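Local atomic coordinates of tyrocidine synthase 2 (Brevibacillus parabrevis, PDB entry 6TA8), a protein that belongs to the nonribosomal peptide synthetases, large multidomain enzymes, and is represented here by a fragment containing a condensation domain. Residues H294-G306 / F377-G389. Numbering follows the deposited sequence.
Sequences HTNGVVINLEGHG and FTLRPEISFNYLG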
loop_
_atom_site.group_PDB
_atom_site.type_symbol
_atom_site.label_atom_id
_atom_site.label_comp_id
_atom_site.label_asym_id
_atom_site.label_seq_id
_atom_site.Cartn_x
_atom_site.Cartn_y
_atom_site.Cartn_z
ATOM N N HIS A 294 5.007 -7.655 26.331
ATOM C CA HIS A 294 5.899 -7.387 27.461
ATOM C C HIS A 294 7.338 -7.180 26.995
ATOM O O HIS A 294 8.274 -7.826 27.471
ATOM C CB HIS A 294 5.807 -8.498 28.511
ATOM C CG HIS A 294 4.441 -8.651 29.103
ATOM N ND1 HIS A 294 3.617 -9.715 28.808
ATOM C CD2 HIS A 294 3.749 -7.868 29.966
ATOM C CE1 HIS A 294 2.479 -9.584 29.467
ATOM N NE2 HIS A 294 2.534 -8.472 30.177
ATOM N N THR A 295 7.507 -6.264 26.050
ATOM C CA THR A 295 8.808 -5.886 25.517
ATOM C C THR A 295 9.076 -4.417 25.821
ATOM O O THR A 295 8.250 -3.716 26.413
ATOM C CB THR A 295 8.880 -6.139 24.007
ATOM O OG1 THR A 295 8.161 -5.109 23.315
ATOM C CG2 THR A 295 8.279 -7.491 23.658
ATOM N N ASN A 296 10.257 -3.953 25.410
ATOM C CA ASN A 296 10.576 -2.534 25.466
ATOM C C ASN A 296 11.247 -2.057 24.183
ATOM O O ASN A 296 11.741 -0.923 24.144
ATOM C CB ASN A 296 11.462 -2.220 26.678
ATOM C CG ASN A 296 10.680 -2.204 27.979
ATOM O OD1 ASN A 296 9.759 -1.406 28.154
ATOM N ND2 ASN A 296 11.044 -3.087 28.900
ATOM N N GLY A 297 11.274 -2.884 23.141
ATOM C CA GLY A 297 11.822 -2.505 21.856
ATOM C C GLY A 297 11.296 -3.392 20.746
ATOM O O GLY A 297 11.401 -4.620 20.824
ATOM N N VAL A 298 10.720 -2.786 19.711
ATOM C CA VAL A 298 10.155 -3.525 18.588
ATOM C C VAL A 298 10.564 -2.827 17.297
ATOM O O VAL A 298 10.600 -1.594 17.227
ATOM C CB VAL A 298 8.619 -3.649 18.703
ATOM C CG1 VAL A 298 7.956 -2.276 18.729
ATOM C CG2 VAL A 298 8.059 -4.505 17.576
ATOM N N VAL A 299 10.894 -3.620 16.282
ATOM C CA VAL A 299 11.283 -3.110 14.972
ATOM C C VAL A 299 10.096 -3.267 14.034
ATOM O O VAL A 299 9.623 -4.386 13.798
ATOM C CB VAL A 299 12.521 -3.842 14.429
ATOM C CG1 VAL A 299 12.892 -3.305 13.058
ATOM C CG2 VAL A 299 13.687 -3.700 15.397
ATOM N N ILE A 300 9.614 -2.149 13.498
ATOM C CA ILE A 300 8.440 -2.117 12.634
ATOM C C ILE A 300 8.888 -1.867 11.201
ATOM O O ILE A 300 9.821 -1.092 10.958
ATOM C CB ILE A 300 7.439 -1.038 13.091
ATOM C CG1 ILE A 300 7.173 -1.157 14.593
ATOM C CG2 ILE A 300 6.136 -1.140 12.310
ATOM C CD1 ILE A 300 6.386 -2.387 14.978
ATOM N N ASN A 301 8.222 -2.527 10.255
ATOM C CA ASN A 301 8.462 -2.314 8.827
ATOM C C ASN A 301 7.439 -1.299 8.334
ATOM O O ASN A 301 6.354 -1.650 7.869
ATOM C CB ASN A 301 8.375 -3.629 8.063
ATOM C CG ASN A 301 8.783 -3.491 6.608
ATOM O OD1 ASN A 301 8.114 -2.816 5.825
ATOM N ND2 ASN A 301 9.880 -4.140 6.237
ATOM N N LEU A 302 7.790 -0.021 8.438
ATOM C CA LEU A 302 6.880 1.046 8.048
ATOM C C LEU A 302 7.002 1.334 6.558
ATOM O O LEU A 302 8.100 1.314 5.994
ATOM C CB LEU A 302 7.164 2.310 8.861
ATOM C CG LEU A 302 6.248 3.509 8.606
ATOM C CD1 LEU A 302 4.932 3.359 9.350
ATOM C CD2 LEU A 302 6.931 4.796 9.020
ATOM N N GLU A 303 5.866 1.597 5.921
ATOM C CA GLU A 303 5.809 1.854 4.489
ATOM C C GLU A 303 5.478 3.318 4.234
ATOM O O GLU A 303 4.587 3.884 4.874
ATOM C CB GLU A 303 4.771 0.956 3.811
ATOM C CG GLU A 303 5.012 -0.533 4.015
ATOM C CD GLU A 303 4.033 -1.396 3.240
ATOM O OE1 GLU A 303 3.009 -0.861 2.766
ATOM O OE2 GLU A 303 4.292 -2.611 3.104
ATOM N N GLY A 304 6.205 3.927 3.292
ATOM C CA GLY A 304 5.979 5.298 2.903
ATOM C C GLY A 304 5.586 5.395 1.437
ATOM O O GLY A 304 5.680 4.425 0.673
ATOM N N HIS A 305 5.139 6.592 1.048
ATOM C CA HIS A 305 4.694 6.804 -0.327
ATOM C C HIS A 305 5.827 6.600 -1.323
ATOM O O HIS A 305 5.589 6.144 -2.447
ATOM C CB HIS A 305 4.098 8.204 -0.479
ATOM C CG HIS A 305 2.781 8.380 0.209
ATOM N ND1 HIS A 305 2.017 9.520 0.075
ATOM C CD2 HIS A 305 2.090 7.560 1.036
ATOM C CE1 HIS A 305 0.914 9.395 0.791
ATOM N NE2 HIS A 305 0.933 8.216 1.384
ATOM N N GLY A 306 7.056 6.930 -0.934
ATOM C CA GLY A 306 8.206 6.721 -1.790
ATOM C C GLY A 306 8.346 7.689 -2.939
ATOM O O GLY A 306 9.218 7.493 -3.790
ATOM N N PHE A 377 22.417 -4.790 6.639
ATOM C CA PHE A 377 20.959 -4.913 6.597
ATOM C C PHE A 377 20.495 -6.119 7.413
ATOM O O PHE A 377 19.966 -7.096 6.884
ATOM C CB PHE A 377 20.456 -5.006 5.153
ATOM C CG PHE A 377 21.030 -3.963 4.241
ATOM C CD1 PHE A 377 20.445 -2.712 4.140
ATOM C CD2 PHE A 377 22.156 -4.234 3.479
ATOM C CE1 PHE A 377 20.971 -1.752 3.301
ATOM C CE2 PHE A 377 22.688 -3.278 2.638
ATOM C CZ PHE A 377 22.096 -2.033 2.551
ATOM N N THR A 378 20.707 -6.035 8.727
ATOM C CA THR A 378 20.432 -7.148 9.627
ATOM C C THR A 378 19.071 -7.062 10.304
ATOM O O THR A 378 18.636 -8.051 10.904
ATOM C CB THR A 378 21.520 -7.242 10.705
ATOM O OG1 THR A 378 21.537 -6.036 11.479
ATOM C CG2 THR A 378 22.884 -7.451 10.070
ATOM N N LEU A 379 18.393 -5.920 10.226
ATOM C CA LEU A 379 17.104 -5.762 10.886
ATOM C C LEU A 379 16.028 -6.528 10.124
ATOM O O LEU A 379 15.793 -6.271 8.938
ATOM C CB LEU A 379 16.741 -4.282 10.987
ATOM C CG LEU A 379 17.070 -3.565 12.298
ATOM C CD1 LEU A 379 18.541 -3.713 12.647
ATOM C CD2 LEU A 379 16.685 -2.098 12.207
ATOM N N ARG A 380 15.379 -7.476 10.803
ATOM C CA ARG A 380 14.285 -8.258 10.232
ATOM C C ARG A 380 13.004 -7.938 10.988
ATOM O O ARG A 380 12.673 -8.614 11.973
ATOM C CB ARG A 380 14.589 -9.757 10.291
ATOM C CG ARG A 380 15.974 -10.127 9.807
ATOM C CD ARG A 380 15.983 -10.331 8.298
ATOM N NE ARG A 380 17.332 -10.241 7.752
ATOM C CZ ARG A 380 17.962 -9.101 7.492
ATOM N NH1 ARG A 380 19.194 -9.125 7.002
ATOM N NH2 ARG A 380 17.367 -7.938 7.716
ATOM N N PRO A 381 12.253 -6.920 10.573
ATOM C CA PRO A 381 11.017 -6.587 11.286
ATOM C C PRO A 381 9.952 -7.647 11.060
ATOM O O PRO A 381 9.841 -8.222 9.976
ATOM C CB PRO A 381 10.601 -5.238 10.677
ATOM C CG PRO A 381 11.796 -4.751 9.911
ATOM C CD PRO A 381 12.526 -5.982 9.474
ATOM N N GLU A 382 9.169 -7.909 12.107
ATOM C CA GLU A 382 8.081 -8.870 12.038
ATOM C C GLU A 382 6.706 -8.220 12.009
ATOM O O GLU A 382 5.712 -8.924 11.792
ATOM C CB GLU A 382 8.158 -9.850 13.218
ATOM C CG GLU A 382 9.173 -10.965 13.022
ATOM C CD GLU A 382 9.429 -11.755 14.289
ATOM O OE1 GLU A 382 9.426 -11.148 15.380
ATOM O OE2 GLU A 382 9.635 -12.984 14.193
ATOM N N ILE A 383 6.621 -6.909 12.218
ATOM C CA ILE A 383 5.373 -6.165 12.120
ATOM C C ILE A 383 5.501 -5.160 10.986
ATOM O O ILE A 383 6.534 -4.497 10.847
ATOM C CB ILE A 383 5.025 -5.448 13.441
ATOM C CG1 ILE A 383 5.095 -6.422 14.617
ATOM C CG2 ILE A 383 3.648 -4.808 13.356
ATOM C CD1 ILE A 383 4.835 -5.767 15.955
ATOM N N SER A 384 4.453 -5.053 10.176
ATOM C CA SER A 384 4.388 -4.086 9.090
ATOM C C SER A 384 3.277 -3.087 9.378
ATOM O O SER A 384 2.161 -3.481 9.734
ATOM C CB SER A 384 4.148 -4.779 7.747
ATOM O OG SER A 384 4.125 -3.840 6.686
ATOM N N PHE A 385 3.585 -1.802 9.230
ATOM C CA PHE A 385 2.620 -0.731 9.428
ATOM C C PHE A 385 2.497 0.091 8.153
ATOM O O PHE A 385 3.485 0.305 7.443
ATOM C CB PHE A 385 3.019 0.175 10.598
ATOM C CG PHE A 385 1.921 1.092 11.055
ATOM C CD1 PHE A 385 0.994 0.672 11.994
ATOM C CD2 PHE A 385 1.811 2.375 10.542
ATOM C CE1 PHE A 385 -0.018 1.513 12.415
ATOM C CE2 PHE A 385 0.802 3.221 10.958
ATOM C CZ PHE A 385 -0.113 2.789 11.896
ATOM N N ASN A 386 1.280 0.550 7.871
ATOM C CA ASN A 386 1.006 1.330 6.668
ATOM C C ASN A 386 -0.229 2.180 6.915
ATOM O O ASN A 386 -1.307 1.641 7.186
ATOM C CB ASN A 386 0.800 0.420 5.455
ATOM C CG ASN A 386 0.525 1.198 4.181
ATOM O OD1 ASN A 386 0.900 2.365 4.061
ATOM N ND2 ASN A 386 -0.129 0.553 3.223
ATOM N N TYR A 387 -0.073 3.497 6.820
ATOM C CA TYR A 387 -1.179 4.436 6.951
ATOM C C TYR A 387 -1.623 4.864 5.558
ATOM O O TYR A 387 -0.838 5.453 4.807
ATOM C CB TYR A 387 -0.778 5.649 7.786
ATOM C CG TYR A 387 -1.863 6.695 7.883
ATOM C CD1 TYR A 387 -3.048 6.431 8.556
ATOM C CD2 TYR A 387 -1.707 7.944 7.295
ATOM C CE1 TYR A 387 -4.047 7.380 8.645
ATOM C CE2 TYR A 387 -2.701 8.901 7.379
ATOM C CZ TYR A 387 -3.869 8.614 8.054
ATOM O OH TYR A 387 -4.861 9.563 8.143
ATOM N N LEU A 388 -2.878 4.571 5.220
ATOM C CA LEU A 388 -3.386 4.812 3.876
ATOM C C LEU A 388 -3.965 6.208 3.688
ATOM O O LEU A 388 -4.152 6.634 2.543
ATOM C CB LEU A 388 -4.453 3.771 3.527
ATOM C CG LEU A 388 -3.997 2.310 3.567
ATOM C CD1 LEU A 388 -5.148 1.394 3.952
ATOM C CD2 LEU A 388 -3.402 1.894 2.229
ATOM N N GLY A 389 -4.252 6.926 4.770
ATOM C CA GLY A 389 -4.826 8.252 4.663
ATOM C C GLY A 389 -6.338 8.243 4.750
ATOM O O GLY A 389 -6.991 7.207 4.900
#
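Asn-301 and Glu-303 donate their backbone N-H groups to strand 383-389, and Asn-301 O accepts a bond in return. Asn-301 N reaches Ile-383 O at 2.7 Å, a nearly straight bond, and Glu-303 N meets Phe-385 O at 3.1 Å. In the other direction Phe-385 N binds Asn-301 O, also at 3.1 Å, from well above the carbonyl plane. The same oxygen takes a weak second bond from Ser-384 OG at 3.3 Å, the hydroxyl lying anti to its own backbone N (chi1 -178°), which turns it to this strand. Strands 297-304 and 383-389 thus run parallel, their short axes inclined by 35°, as two inner neighbours of the mixed six-stranded sheet in this condensation domain; strand 325-332 flanks the first and strand 421-428 the second. On the sheet face packed against helix 277-293, Leu-302 lies alongside Phe-385, pointing the same way, and brings CD1 to the ring edge, 3.5 Å from CD2. Ile-300 straddles two partners: its CG2 touches Phe-385 CB, while CD1 presses on Ile-383 CB at 3.7 Å. Ile-383 CD1 also meets Val-298 CG2, the two side chains crossing at about a right angle. Ahead of the paired residues, apolar contact continues where Val-299 CG1 rests against Pro-381 CG at 3.6 Å, with Leu-379 CD2 farther off. Among the polar side chains, the Glu-303 carboxylate passes obliquely by the Asn-386 amide, planes 47° apart, without a hydrogen bond; its OE2 is instead bound by Gln-326 of strand 325-332.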